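Local coordinates for inactivation-no-after-potential D protein (Drosophila melanogaster, PDB 2QKT) that probably scaffolds G protein-coupled visual signalling, gathering partner proteins through PDZ domains, of which the fifth is the fragment described here, at residues L1-V6 and E80-K85; S21-G26 and G47-K52; M9-K14 and G35-I40; N5-K10 and N74-M79; L16-S21 and A68-A73. All coordinates share one frame; numbering follows the deposited sequence.

How the contacts relate
Strand 2-9, the first of the chain, pairs antiparallel with the last, strand 76-83. Contact 1 joins their outer ends and closes almost the whole chain into one loop; contact 4 carries the same ladder on, sharing Asn5 and Val6. Just past it, contact 3 sets the loop after strand 2-9 against the start of helix 38-43. Contact 5 then packs strand 18-23 on the turns of 68-73, within the loops of contacts 1 and 4. Contact 2, enclosed by contact 5 in turn, brings the hairpin at 23-26 to strand 49-53. Contact 3 crosses contacts 2 and 5, its segments alternating with theirs, and ties the loop after the first strand to the helix start.

Contact 1: L1-V6 and E80-K85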
# COMPACT_ATOMS: atom_id res chain seq x y z
N LEU A 1 -6.56 22.12 16.04
CA LEU A 1 -6.80 20.65 16.03
C LEU A 1 -8.08 20.30 16.79
O LEU A 1 -8.34 20.86 17.85
CB LEU A 1 -5.60 19.92 16.64
CG LEU A 1 -5.62 18.42 16.94
CD1 LEU A 1 -4.20 17.95 17.21
CD2 LEU A 1 -6.52 18.12 18.14
N GLU A 2 -8.85 19.37 16.24
CA GLU A 2 -10.10 18.93 16.87
C GLU A 2 -10.13 17.41 17.01
O GLU A 2 -9.66 16.70 16.13
CB GLU A 2 -11.29 19.36 16.02
CG GLU A 2 -11.53 20.85 15.98
CD GLU A 2 -12.55 21.24 14.94
OE1 GLU A 2 -13.58 20.54 14.83
OE2 GLU A 2 -12.31 22.25 14.24
N LYS A 3 -10.67 16.93 18.13
CA LYS A 3 -10.77 15.49 18.35
C LYS A 3 -12.23 15.15 18.64
O LYS A 3 -12.85 15.75 19.51
CB LYS A 3 -9.91 15.04 19.53
CG LYS A 3 -8.42 15.15 19.28
CD LYS A 3 -7.63 14.55 20.43
CE LYS A 3 -6.15 14.54 20.09
NZ LYS A 3 -5.33 13.97 21.19
N PHE A 4 -12.76 14.17 17.91
CA PHE A 4 -14.15 13.78 18.10
C PHE A 4 -14.35 12.30 17.80
O PHE A 4 -13.42 11.62 17.34
CB PHE A 4 -15.04 14.66 17.20
CG PHE A 4 -14.75 14.52 15.72
CD1 PHE A 4 -15.39 13.54 14.96
CD2 PHE A 4 -13.84 15.37 15.08
CE1 PHE A 4 -15.13 13.40 13.59
CE2 PHE A 4 -13.57 15.23 13.71
CZ PHE A 4 -14.22 14.25 12.97
N ASN A 5 -15.54 11.80 18.07
CA ASN A 5 -15.82 10.40 17.82
C ASN A 5 -16.93 10.22 16.81
O ASN A 5 -17.79 11.08 16.65
CB ASN A 5 -16.21 9.68 19.12
CG ASN A 5 -15.11 9.74 20.15
OD1 ASN A 5 -13.96 9.42 19.87
ND2 ASN A 5 -15.47 10.14 21.36
N VAL A 6 -16.87 9.10 16.11
CA VAL A 6 -17.88 8.79 15.12
C VAL A 6 -18.34 7.37 15.35
O VAL A 6 -17.53 6.44 15.41
CB VAL A 6 -17.34 8.92 13.69
CG1 VAL A 6 -18.43 8.53 12.69
CG2 VAL A 6 -16.88 10.35 13.43
N GLU A 80 -12.35 6.93 16.70
CA GLU A 80 -11.88 8.12 17.40
C GLU A 80 -11.09 8.85 16.31
O GLU A 80 -10.25 8.25 15.63
CB GLU A 80 -11.02 7.74 18.61
CG GLU A 80 -11.90 7.39 19.83
CD GLU A 80 -11.11 6.98 21.05
OE1 GLU A 80 -9.95 7.41 21.19
OE2 GLU A 80 -11.67 6.25 21.89
N VAL A 81 -11.38 10.13 16.13
CA VAL A 81 -10.77 10.92 15.07
C VAL A 81 -10.11 12.23 15.49
O VAL A 81 -10.57 12.90 16.41
CB VAL A 81 -11.84 11.23 13.99
CG1 VAL A 81 -11.23 12.00 12.82
CG2 VAL A 81 -12.48 9.93 13.51
N THR A 82 -9.02 12.56 14.81
CA THR A 82 -8.30 13.80 15.05
C THR A 82 -8.32 14.59 13.75
O THR A 82 -8.05 14.04 12.67
CB THR A 82 -6.83 13.57 15.46
OG1 THR A 82 -6.78 13.05 16.79
CG2 THR A 82 -6.05 14.87 15.37
N ARG A 83 -8.65 15.88 13.85
CA ARG A 83 -8.71 16.75 12.70
C ARG A 83 -7.75 17.94 12.77
O ARG A 83 -7.90 18.81 13.62
CB ARG A 83 -10.14 17.28 12.52
CG ARG A 83 -10.27 18.23 11.34
CD ARG A 83 -11.51 17.89 10.52
NE ARG A 83 -12.75 18.45 11.03
CZ ARG A 83 -13.96 18.06 10.65
NH1 ARG A 83 -14.10 17.08 9.77
NH2 ARG A 83 -15.03 18.67 11.14
N PRO A 84 -6.74 17.98 11.89
CA PRO A 84 -5.76 19.07 11.84
C PRO A 84 -6.45 20.38 11.45
O PRO A 84 -7.61 20.37 11.03
CB PRO A 84 -4.77 18.57 10.79
CG PRO A 84 -4.89 17.04 10.95
CD PRO A 84 -6.38 16.94 10.91
N LYS A 85 -5.75 21.51 11.57
CA LYS A 85 -6.36 22.80 11.27
C LYS A 85 -5.89 23.54 10.02
O LYS A 85 -4.67 23.67 9.83
CB LYS A 85 -6.18 23.70 12.49
CG LYS A 85 -4.73 23.75 12.96
CD LYS A 85 -4.61 24.43 14.30
CE LYS A 85 -3.22 24.24 14.89
NZ LYS A 85 -3.13 24.75 16.28
O HOH W 1 -13.83 21.81 11.48
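The two ends of the domain meet here as an antiparallel strand pair, Glu2 to Asn5 running against Glu80 to Arg83. Glu2 and Arg83 form one hydrogen-bonded pair, with Arg83 N donating to Glu2 O at 2.6 Å, and Phe4 and Val81 form the next, with Val81 N giving to Phe4 O at 2.8 Å. Between them sits the non-hydrogen-bonded pair Lys3 and Thr82, where Lys3 CA comes 3.2 Å from Val81 O in a CA-H...O contact.

Phe4 carries the side-chain packing. Its CG lies between the backbone N and the carbonyl carbon (chi1 61°), which stands the ring up beside Val81. Val81 CB lies over one ring face, 4.1 Å from the centroid of the Phe4 ring, as a CH-pi contact, and Val81 CG1 reaches Phe4 CZ at 3.7 Å. Arg83 CB comes to the ring's edge. Further out, Arg83 bends at chi2 and chi3, and its guanidinium turns one face to Phe4 CE2, the two planes 56° apart. The strongest polar partner of that guanidinium is Asp48, through a salt bridge from NH1; Glu2 OE1 stays 4.4 Å from Arg83 NH2, too far for a second one, though a water bonded to Glu2 OE2 makes a weak bond to Arg83 NH2.

On the face shared by Lys3 and Thr82, Lys3 CG runs alongside Thr82 OG1 at 3.6 Å; from just before the strand, Leu1 crosses the Thr82 methyl. Strand 76-83 has strand 49-53 on its far side, so the first strand is added outside the last, the pairing of chain ends that belongs to the PDZ fold.

Contact 2: S21-G26 and G47-K52; sequences SPNEIG and GDIITK
The side-chain amide of Asn23 is the flat group here, and Ile49 covers one of its faces: Ile49 CG2 sits above the amide carbon, Asn23 CG, at 3.9 Å, and Ile49 CD1 lies on the same side, toward the outer end, 3.4 Å from Asn23 ND2. At the amide's edge, Asn23 OD1 receives the backbone N of Ile25 at 2.9 Å, in the carbonyl plane on a lone pair and with a nearly straight N-H...O angle of 168°. ND2 is bonded to Thr28 OG1. Held at both polar atoms, the amide is fixed in rotation and can offer its flat side to the isoleucine.

That bond to Ile25 N makes an Asx turn, built into the type I turn Asn23-Gly26 that links strands 18-23 and 26-32 as a tight beta hairpin. Its closing backbone bonds run both ways between Asn23 and Gly26, Asn23 N to Gly26 O being 2.9 Å. From the turn, Ile25 drops CG1 onto Ile49 CG2 at 3.9 Å, the two side chains crossing at about a right angle, while its CD1 lies beside the methyl of Thr51. Thr51 CG2 also approaches Ile25 O at 3.4 Å. Gly26 has backbone angles that call for glycine, and its CA comes within 3.4 Å of Ile50 O as strand 26-32 starts alongside strand 49-53. Thr51 and Lys52 together face Glu80 in a classic beta bulge.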
# COMPACT_ATOMS: atom_id res chain seq x y z
N SER A 21 -5.02 6.09 4.09
CA SER A 21 -3.58 6.06 3.84
C SER A 21 -2.89 6.18 5.19
O SER A 21 -3.46 6.72 6.15
CB SER A 21 -3.15 7.20 2.92
OG SER A 21 -3.35 8.45 3.54
N PRO A 22 -1.66 5.65 5.31
CA PRO A 22 -0.92 5.70 6.57
C PRO A 22 -0.64 7.11 7.10
O PRO A 22 -0.36 8.04 6.34
CB PRO A 22 0.36 4.94 6.24
CG PRO A 22 -0.10 3.97 5.17
CD PRO A 22 -0.86 4.95 4.30
N ASN A 23 -0.72 7.26 8.42
CA ASN A 23 -0.43 8.53 9.07
C ASN A 23 0.36 8.25 10.34
O ASN A 23 0.21 7.19 10.95
CB ASN A 23 -1.72 9.27 9.42
CG ASN A 23 -1.45 10.65 10.02
OD1 ASN A 23 -1.07 10.78 11.19
ND2 ASN A 23 -1.63 11.68 9.20
N GLU A 24 1.21 9.19 10.73
CA GLU A 24 2.03 9.00 11.92
C GLU A 24 1.21 8.52 13.13
O GLU A 24 1.65 7.65 13.87
CB GLU A 24 2.74 10.31 12.30
CG GLU A 24 3.58 10.19 13.56
CD GLU A 24 4.05 11.54 14.08
OE1 GLU A 24 3.68 12.58 13.49
OE2 GLU A 24 4.77 11.56 15.10
N ILE A 25 0.02 9.09 13.32
CA ILE A 25 -0.80 8.72 14.47
C ILE A 25 -2.06 7.91 14.14
O ILE A 25 -2.98 7.84 14.96
CB ILE A 25 -1.20 9.98 15.27
CG1 ILE A 25 -2.15 10.84 14.43
CG2 ILE A 25 0.06 10.78 15.63
CD1 ILE A 25 -2.73 12.04 15.17
N GLY A 26 -2.10 7.30 12.96
CA GLY A 26 -3.26 6.50 12.60
C GLY A 26 -3.46 6.29 11.10
O GLY A 26 -2.49 6.06 10.36
N GLY A 47 -8.51 14.17 5.15
CA GLY A 47 -7.50 14.76 6.02
C GLY A 47 -7.68 14.35 7.47
O GLY A 47 -6.73 14.43 8.25
N ASP A 48 -8.89 13.93 7.84
CA ASP A 48 -9.13 13.49 9.21
C ASP A 48 -8.33 12.21 9.44
O ASP A 48 -8.11 11.43 8.51
CB ASP A 48 -10.62 13.21 9.46
CG ASP A 48 -11.46 14.48 9.45
OD1 ASP A 48 -10.88 15.57 9.54
OD2 ASP A 48 -12.70 14.38 9.38
N ILE A 49 -7.89 12.01 10.67
CA ILE A 49 -7.09 10.84 11.02
C ILE A 49 -7.84 9.96 12.01
O ILE A 49 -8.21 10.42 13.09
CB ILE A 49 -5.76 11.25 11.67
CG1 ILE A 49 -5.06 12.32 10.81
CG2 ILE A 49 -4.88 10.02 11.84
CD1 ILE A 49 -3.82 12.91 11.47
N ILE A 50 -8.06 8.71 11.63
CA ILE A 50 -8.72 7.76 12.51
C ILE A 50 -7.60 7.24 13.41
O ILE A 50 -6.66 6.62 12.92
CB ILE A 50 -9.30 6.58 11.72
CG1 ILE A 50 -10.36 7.09 10.74
CG2 ILE A 50 -9.90 5.57 12.69
CD1 ILE A 50 -10.94 6.00 9.86
N THR A 51 -7.70 7.51 14.71
CA THR A 51 -6.66 7.08 15.66
C THR A 51 -6.98 5.80 16.41
O THR A 51 -6.09 5.16 16.96
CB THR A 51 -6.39 8.18 16.68
OG1 THR A 51 -7.61 8.52 17.35
CG2 THR A 51 -5.82 9.41 16.00
N LYS A 52 -8.25 5.43 16.44
CA LYS A 52 -8.66 4.21 17.11
C LYS A 52 -9.88 3.68 16.39
O LYS A 52 -10.78 4.44 16.02
CB LYS A 52 -8.99 4.44 18.60
CG LYS A 52 -9.33 3.13 19.33
CD LYS A 52 -9.93 3.31 20.72
CE LYS A 52 -8.92 3.69 21.77
NZ LYS A 52 -9.00 2.67 22.86

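Contact 3: M9-K14 and G35-I40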
# COMPACT_ATOMS: atom_id res chain seq x y z
N MET A 9 -23.81 2.33 12.51
CA MET A 9 -24.12 0.91 12.41
C MET A 9 -24.00 0.52 10.94
O MET A 9 -24.72 1.07 10.11
CB MET A 9 -25.55 0.69 12.89
CG MET A 9 -25.78 -0.65 13.52
SD MET A 9 -24.85 -0.77 15.06
CE MET A 9 -25.36 0.76 15.86
N LYS A 10 -23.10 -0.40 10.60
CA LYS A 10 -22.97 -0.77 9.19
C LYS A 10 -24.16 -1.60 8.72
O LYS A 10 -24.71 -2.39 9.49
CB LYS A 10 -21.68 -1.57 8.95
CG LYS A 10 -20.92 -1.07 7.73
CD LYS A 10 -19.87 -2.05 7.25
CE LYS A 10 -20.16 -2.52 5.83
NZ LYS A 10 -21.52 -3.13 5.72
N LYS A 11 -24.60 -1.37 7.49
CA LYS A 11 -25.71 -2.15 6.94
C LYS A 11 -25.07 -3.12 5.96
O LYS A 11 -24.14 -2.75 5.24
CB LYS A 11 -26.70 -1.26 6.20
CG LYS A 11 -27.15 -0.05 6.98
CD LYS A 11 -28.11 0.78 6.16
CE LYS A 11 -28.07 2.24 6.58
NZ LYS A 11 -29.36 2.75 7.13
N ALA A 12 -25.57 -4.35 5.94
CA ALA A 12 -25.05 -5.38 5.04
C ALA A 12 -25.07 -4.88 3.60
O ALA A 12 -26.07 -4.34 3.14
CB ALA A 12 -25.88 -6.66 5.16
N GLY A 13 -23.96 -5.07 2.90
CA GLY A 13 -23.89 -4.64 1.51
C GLY A 13 -23.73 -3.16 1.28
O GLY A 13 -23.77 -2.71 0.14
N LYS A 14 -23.56 -2.38 2.35
CA LYS A 14 -23.36 -0.95 2.16
C LYS A 14 -21.98 -0.61 2.72
O LYS A 14 -21.83 -0.42 3.93
CB LYS A 14 -24.45 -0.16 2.89
CG LYS A 14 -24.68 1.24 2.32
CD LYS A 14 -25.72 1.98 3.15
CE LYS A 14 -26.06 3.30 2.51
NZ LYS A 14 -27.11 4.05 3.27
N GLY A 35 -22.65 10.23 0.61
CA GLY A 35 -23.93 9.55 0.48
C GLY A 35 -24.06 8.13 1.00
O GLY A 35 -25.14 7.54 0.93
N GLN A 36 -22.97 7.57 1.52
CA GLN A 36 -23.01 6.20 2.05
C GLN A 36 -23.67 6.16 3.42
O GLN A 36 -24.65 5.45 3.63
CB GLN A 36 -21.60 5.60 2.15
CG GLN A 36 -20.99 5.19 0.82
CD GLN A 36 -21.90 4.27 0.02
OE1 GLN A 36 -22.82 4.72 -0.65
NE2 GLN A 36 -21.66 2.97 0.12
N TYR A 37 -23.12 6.93 4.35
CA TYR A 37 -23.66 6.98 5.70
C TYR A 37 -23.78 8.41 6.21
O TYR A 37 -22.84 9.20 6.07
CB TYR A 37 -22.81 6.17 6.68
CG TYR A 37 -22.87 4.68 6.48
CD1 TYR A 37 -22.13 4.03 5.49
CD2 TYR A 37 -23.68 3.90 7.30
CE1 TYR A 37 -22.21 2.64 5.32
CE2 TYR A 37 -23.76 2.52 7.15
CZ TYR A 37 -23.03 1.89 6.16
OH TYR A 37 -23.12 0.53 6.03
N PRO A 38 -24.93 8.75 6.81
CA PRO A 38 -25.19 10.08 7.37
C PRO A 38 -24.11 10.47 8.38
O PRO A 38 -23.69 11.62 8.42
CB PRO A 38 -26.56 9.91 8.01
CG PRO A 38 -27.22 8.91 7.09
CD PRO A 38 -26.10 7.88 7.02
N GLU A 39 -23.68 9.51 9.19
CA GLU A 39 -22.66 9.77 10.21
C GLU A 39 -21.37 10.25 9.55
O GLU A 39 -20.68 11.12 10.08
CB GLU A 39 -22.38 8.52 11.05
CG GLU A 39 -23.55 8.03 11.90
CD GLU A 39 -24.57 7.21 11.14
OE1 GLU A 39 -24.43 7.04 9.90
OE2 GLU A 39 -25.53 6.71 11.78
N ILE A 40 -21.05 9.66 8.40
CA ILE A 40 -19.85 10.04 7.66
C ILE A 40 -20.07 11.40 6.99
O ILE A 40 -19.24 12.30 7.11
CB ILE A 40 -19.50 8.98 6.58
CG1 ILE A 40 -19.10 7.66 7.26
CG2 ILE A 40 -18.38 9.50 5.69
CD1 ILE A 40 -18.81 6.52 6.27
O HOH W 2 -25.87 4.36 12.52
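Hydrogen bonds at the Tyr37 hydroxyl hold this contact together. Tyr37 OH takes the backbone N-H of Lys11 at 2.8 Å, almost straight at 171°, and hands its own proton to Lys14 O at 2.6 Å. Both partners lie near the ring plane, at its edge, so the buried hydroxyl is used as donor and acceptor at once and the ring is held against swinging. The two partners are the first and last residues of the type II turn Lys11-Lys14, so one phenol ties its ends together. Lys10 helps from within the loop: bent at chi3 and chi4, its NZ donates to Lys11 O at 2.7 Å, from above the carbonyl plane, while Lys14 N reaches that oxygen from the other face.

The packing is made by the lysines' aliphatic parts. Lys10 CG comes within 3.2 Å of Tyr37 OH. Lys14, extended throughout, runs back along the ring with CD over one face, 4.0 Å from Tyr37 CZ. Its ammonium, 5.2 Å from the centroid of the Tyr37 ring, gives at most a weak cation-pi attraction. Gln36 flanks Lys14, its NE2 bonded to Glu15 O.

A water also links the two segments, accepting from Met9 N and donating to Glu39 OE2. Tyr37 is the N-cap residue of helix 38-43; its bonds to 9-14 probably help to position the loop that leads into Leu16-Gly17-Leu18, where PDZ domains have their carboxylate-binding loop.

Contact 4: N5-K10 and N74-M79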
# COMPACT_ATOMS: atom_id res chain seq x y z
N ASN A 5 -15.54 11.80 18.07
CA ASN A 5 -15.82 10.40 17.82
C ASN A 5 -16.93 10.22 16.81
O ASN A 5 -17.79 11.08 16.65
CB ASN A 5 -16.21 9.68 19.12
CG ASN A 5 -15.11 9.74 20.15
OD1 ASN A 5 -13.96 9.42 19.87
ND2 ASN A 5 -15.47 10.14 21.36
N VAL A 6 -16.87 9.10 16.11
CA VAL A 6 -17.88 8.79 15.12
C VAL A 6 -18.34 7.37 15.35
O VAL A 6 -17.53 6.44 15.41
CB VAL A 6 -17.34 8.92 13.69
CG1 VAL A 6 -18.43 8.53 12.69
CG2 VAL A 6 -16.88 10.35 13.43
N ASP A 7 -19.65 7.20 15.49
CA ASP A 7 -20.24 5.90 15.72
C ASP A 7 -21.39 5.72 14.74
O ASP A 7 -22.23 6.61 14.58
CB ASP A 7 -20.75 5.81 17.16
CG ASP A 7 -19.62 5.89 18.17
OD1 ASP A 7 -18.93 4.88 18.39
OD2 ASP A 7 -19.41 6.99 18.74
N LEU A 8 -21.43 4.57 14.08
CA LEU A 8 -22.47 4.28 13.11
C LEU A 8 -22.68 2.76 13.05
O LEU A 8 -21.82 2.00 13.51
CB LEU A 8 -22.07 4.84 11.74
CG LEU A 8 -20.79 4.32 11.06
CD1 LEU A 8 -21.04 2.91 10.55
CD2 LEU A 8 -20.44 5.23 9.89
N MET A 9 -23.81 2.33 12.51
CA MET A 9 -24.12 0.91 12.41
C MET A 9 -24.00 0.52 10.94
O MET A 9 -24.72 1.07 10.11
CB MET A 9 -25.55 0.69 12.89
CG MET A 9 -25.78 -0.65 13.52
SD MET A 9 -24.85 -0.77 15.06
CE MET A 9 -25.36 0.76 15.86
N LYS A 10 -23.10 -0.40 10.60
CA LYS A 10 -22.97 -0.77 9.19
C LYS A 10 -24.16 -1.60 8.72
O LYS A 10 -24.71 -2.39 9.49
CB LYS A 10 -21.68 -1.57 8.95
CG LYS A 10 -20.92 -1.07 7.73
CD LYS A 10 -19.87 -2.05 7.25
CE LYS A 10 -20.16 -2.52 5.83
NZ LYS A 10 -21.52 -3.13 5.72
N ASN A 74 -18.87 -5.44 11.20
CA ASN A 74 -20.32 -5.50 11.06
C ASN A 74 -20.87 -4.98 12.37
O ASN A 74 -20.21 -5.07 13.40
CB ASN A 74 -20.74 -6.96 10.84
CG ASN A 74 -20.21 -7.51 9.52
OD1 ASN A 74 -20.93 -7.54 8.52
ND2 ASN A 74 -18.95 -7.92 9.51
N GLY A 75 -22.08 -4.43 12.36
CA GLY A 75 -22.63 -3.89 13.59
C GLY A 75 -22.18 -2.46 13.80
O GLY A 75 -21.94 -1.74 12.83
N LYS A 76 -22.04 -2.04 15.05
CA LYS A 76 -21.64 -0.67 15.31
C LYS A 76 -20.16 -0.43 15.09
O LYS A 76 -19.31 -1.13 15.65
CB LYS A 76 -21.99 -0.25 16.75
CG LYS A 76 -21.71 1.22 17.03
CD LYS A 76 -21.26 1.47 18.47
CE LYS A 76 -22.33 1.09 19.49
NZ LYS A 76 -21.88 1.36 20.88
N VAL A 77 -19.86 0.58 14.29
CA VAL A 77 -18.49 0.94 14.01
C VAL A 77 -18.19 2.15 14.87
O VAL A 77 -18.92 3.13 14.84
CB VAL A 77 -18.31 1.31 12.54
CG1 VAL A 77 -16.91 1.83 12.30
CG2 VAL A 77 -18.60 0.12 11.66
N SER A 78 -17.12 2.06 15.65
CA SER A 78 -16.74 3.13 16.55
C SER A 78 -15.34 3.66 16.22
O SER A 78 -14.36 2.92 16.24
CB SER A 78 -16.78 2.62 17.98
OG SER A 78 -15.68 3.12 18.72
N MET A 79 -15.25 4.95 15.91
CA MET A 79 -13.97 5.54 15.57
C MET A 79 -13.64 6.76 16.40
O MET A 79 -14.52 7.54 16.76
CB MET A 79 -13.96 6.01 14.11
CG MET A 79 -14.31 5.00 13.05
SD MET A 79 -14.45 5.85 11.44
CE MET A 79 -16.15 5.53 11.07
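A chi1 of 61° tucks Leu8 CG in over its own backbone, flanked by N and C, and chi2 of 73° then lays CD1 on Val77, 3.7 Å from Val77 CB, the two side chains running side by side. Met9 bends at chi2 and chi3, folding its thioether over the opposing strand: Met9 SD is 3.4 Å from Lys76 CB, and CE packs on the same atom. On the face shared by Val6, Leu8, Val77 and Met79, Met79 CE reaches Val6 CG1 at 4.1 Å.

The backbones form an antiparallel ladder, the inner half of the pairing between the first and last strands of the PDZ domain. Met79 N gives to Val6 O at 2.8 Å, Leu8 N to Val77 O at 3.0 Å, and beyond the last pair Lys10 N still catches Gly75 O at 2.8 Å. Gly75 has backbone angles that call for glycine.

Asp7 and Ser78 lie on the other face, with Met9 and Lys76. Asp7 OD1 leans over Ser78 CB at 3.1 Å, while Lys76 NZ remains 5.2 Å from Asp7 OD1, no more than a distant opposite charge. Ser78 N is bonded to the side chain of Asn54, and Leu8 packs against Glu39 and Ile40 of helix 38-43.

Contact 5: L16-S21 and A68-A73; sequences LGLSLS and ALFKGA
Phe70 points its ring at the row of leucines on 16-21, and each of the three meets it differently. Leu16 comes over a face: its CD1 methyl is 3.6 Å from the centroid of the Phe70 ring and 15° off the ring normal, a close CH-pi contact, slightly displaced toward the CD2 side. Leu18 crosses Phe70 at about a right angle and touches the far end of the ring obliquely, Leu18 CD1 lying 3.8 Å from Phe70 CZ. Leu20 comes from the opposite direction and meets the ring obliquely; its CD1 touches both Phe70 CZ, at 3.9 Å, and Leu69 CD2, at 3.8 Å, where it crosses Leu69 at about a right angle. With CG anti to the carbonyl carbon (chi1 -50°), Phe70 sends its ring across to the strand, and Leu69, one residue earlier in the type I turn Ala68-Lys71, also points toward the strand. A type II turn, Phe70-Ala73, comes next. Everything between the segments is apolar, and all three leucines are buried.

In PDZ domains the peptide groove runs along this second strand, and here Asn74 of a neighbouring subunit bonds to Leu20 N and Ser19 OG. The disulfide Cys27-Cys66 joins the strand after the hairpin to the chain just before these turns. Around the contact, Phe53 meets the Phe70 ring edge-to-face, Ile50 of strand 49-53 packs on Leu20 and Phe70, Leu32 of strand 26-32 lies against Leu18, and Ile40 of helix 38-43 touches Leu16 and Leu18.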
# COMPACT_ATOMS: atom_id res chain seq x y z
N LEU A 16 -18.57 1.44 3.71
CA LEU A 16 -18.39 2.78 4.26
C LEU A 16 -18.01 3.78 3.17
O LEU A 16 -18.43 4.93 3.19
CB LEU A 16 -17.33 2.79 5.36
CG LEU A 16 -17.68 1.92 6.58
CD1 LEU A 16 -16.63 2.11 7.66
CD2 LEU A 16 -19.05 2.30 7.13
N GLY A 17 -17.19 3.33 2.23
CA GLY A 17 -16.77 4.20 1.13
C GLY A 17 -15.61 5.12 1.43
O GLY A 17 -15.44 6.14 0.76
N LEU A 18 -14.83 4.79 2.45
CA LEU A 18 -13.67 5.59 2.82
C LEU A 18 -12.42 4.95 2.25
O LEU A 18 -12.34 3.73 2.16
CB LEU A 18 -13.56 5.66 4.35
CG LEU A 18 -14.72 6.27 5.12
CD1 LEU A 18 -14.50 6.08 6.61
CD2 LEU A 18 -14.84 7.75 4.77
N SER A 19 -11.44 5.76 1.85
CA SER A 19 -10.19 5.22 1.34
C SER A 19 -9.16 5.85 2.25
O SER A 19 -9.10 7.07 2.39
CB SER A 19 -9.94 5.65 -0.11
OG SER A 19 -8.76 5.03 -0.60
N LEU A 20 -8.34 5.00 2.88
CA LEU A 20 -7.35 5.47 3.85
C LEU A 20 -5.89 5.35 3.40
O LEU A 20 -5.57 4.62 2.45
CB LEU A 20 -7.52 4.67 5.14
CG LEU A 20 -8.94 4.45 5.67
CD1 LEU A 20 -8.85 3.57 6.91
CD2 LEU A 20 -9.60 5.78 6.00
N SER A 21 -5.02 6.09 4.09
CA SER A 21 -3.58 6.06 3.84
C SER A 21 -2.89 6.18 5.19
O SER A 21 -3.46 6.72 6.15
CB SER A 21 -3.15 7.20 2.92
OG SER A 21 -3.35 8.45 3.54
N ALA A 68 -7.11 -2.29 5.22
CA ALA A 68 -8.21 -3.24 5.36
C ALA A 68 -8.81 -3.09 6.75
O ALA A 68 -9.29 -4.05 7.36
CB ALA A 68 -7.72 -4.68 5.15
N LEU A 69 -8.77 -1.85 7.24
CA LEU A 69 -9.28 -1.52 8.56
C LEU A 69 -10.73 -1.91 8.80
O LEU A 69 -11.09 -2.28 9.93
CB LEU A 69 -9.13 -0.01 8.81
CG LEU A 69 -9.45 0.44 10.23
CD1 LEU A 69 -8.42 -0.14 11.19
CD2 LEU A 69 -9.43 1.96 10.30
N PHE A 70 -11.55 -1.84 7.76
CA PHE A 70 -12.98 -2.14 7.87
C PHE A 70 -13.41 -3.56 7.52
O PHE A 70 -14.61 -3.86 7.56
CB PHE A 70 -13.78 -1.16 7.00
CG PHE A 70 -13.41 0.28 7.24
CD1 PHE A 70 -12.99 1.08 6.18
CD2 PHE A 70 -13.44 0.81 8.52
CE1 PHE A 70 -12.60 2.40 6.40
CE2 PHE A 70 -13.05 2.13 8.76
CZ PHE A 70 -12.62 2.92 7.70
N LYS A 71 -12.48 -4.44 7.17
CA LYS A 71 -12.90 -5.80 6.82
C LYS A 71 -13.38 -6.57 8.05
O LYS A 71 -12.74 -6.56 9.10
CB LYS A 71 -11.75 -6.56 6.15
CG LYS A 71 -12.13 -7.99 5.76
CD LYS A 71 -11.35 -8.47 4.56
CE LYS A 71 -11.83 -9.84 4.09
NZ LYS A 71 -11.22 -10.21 2.78
N GLY A 72 -14.52 -7.23 7.90
CA GLY A 72 -15.07 -8.00 9.00
C GLY A 72 -15.84 -7.15 9.99
O GLY A 72 -16.39 -7.67 10.97
N ALA A 73 -15.88 -5.84 9.75
CA ALA A 73 -16.59 -4.91 10.63
C ALA A 73 -18.07 -4.87 10.30
O ALA A 73 -18.49 -4.34 9.28
CB ALA A 73 -15.99 -3.51 10.52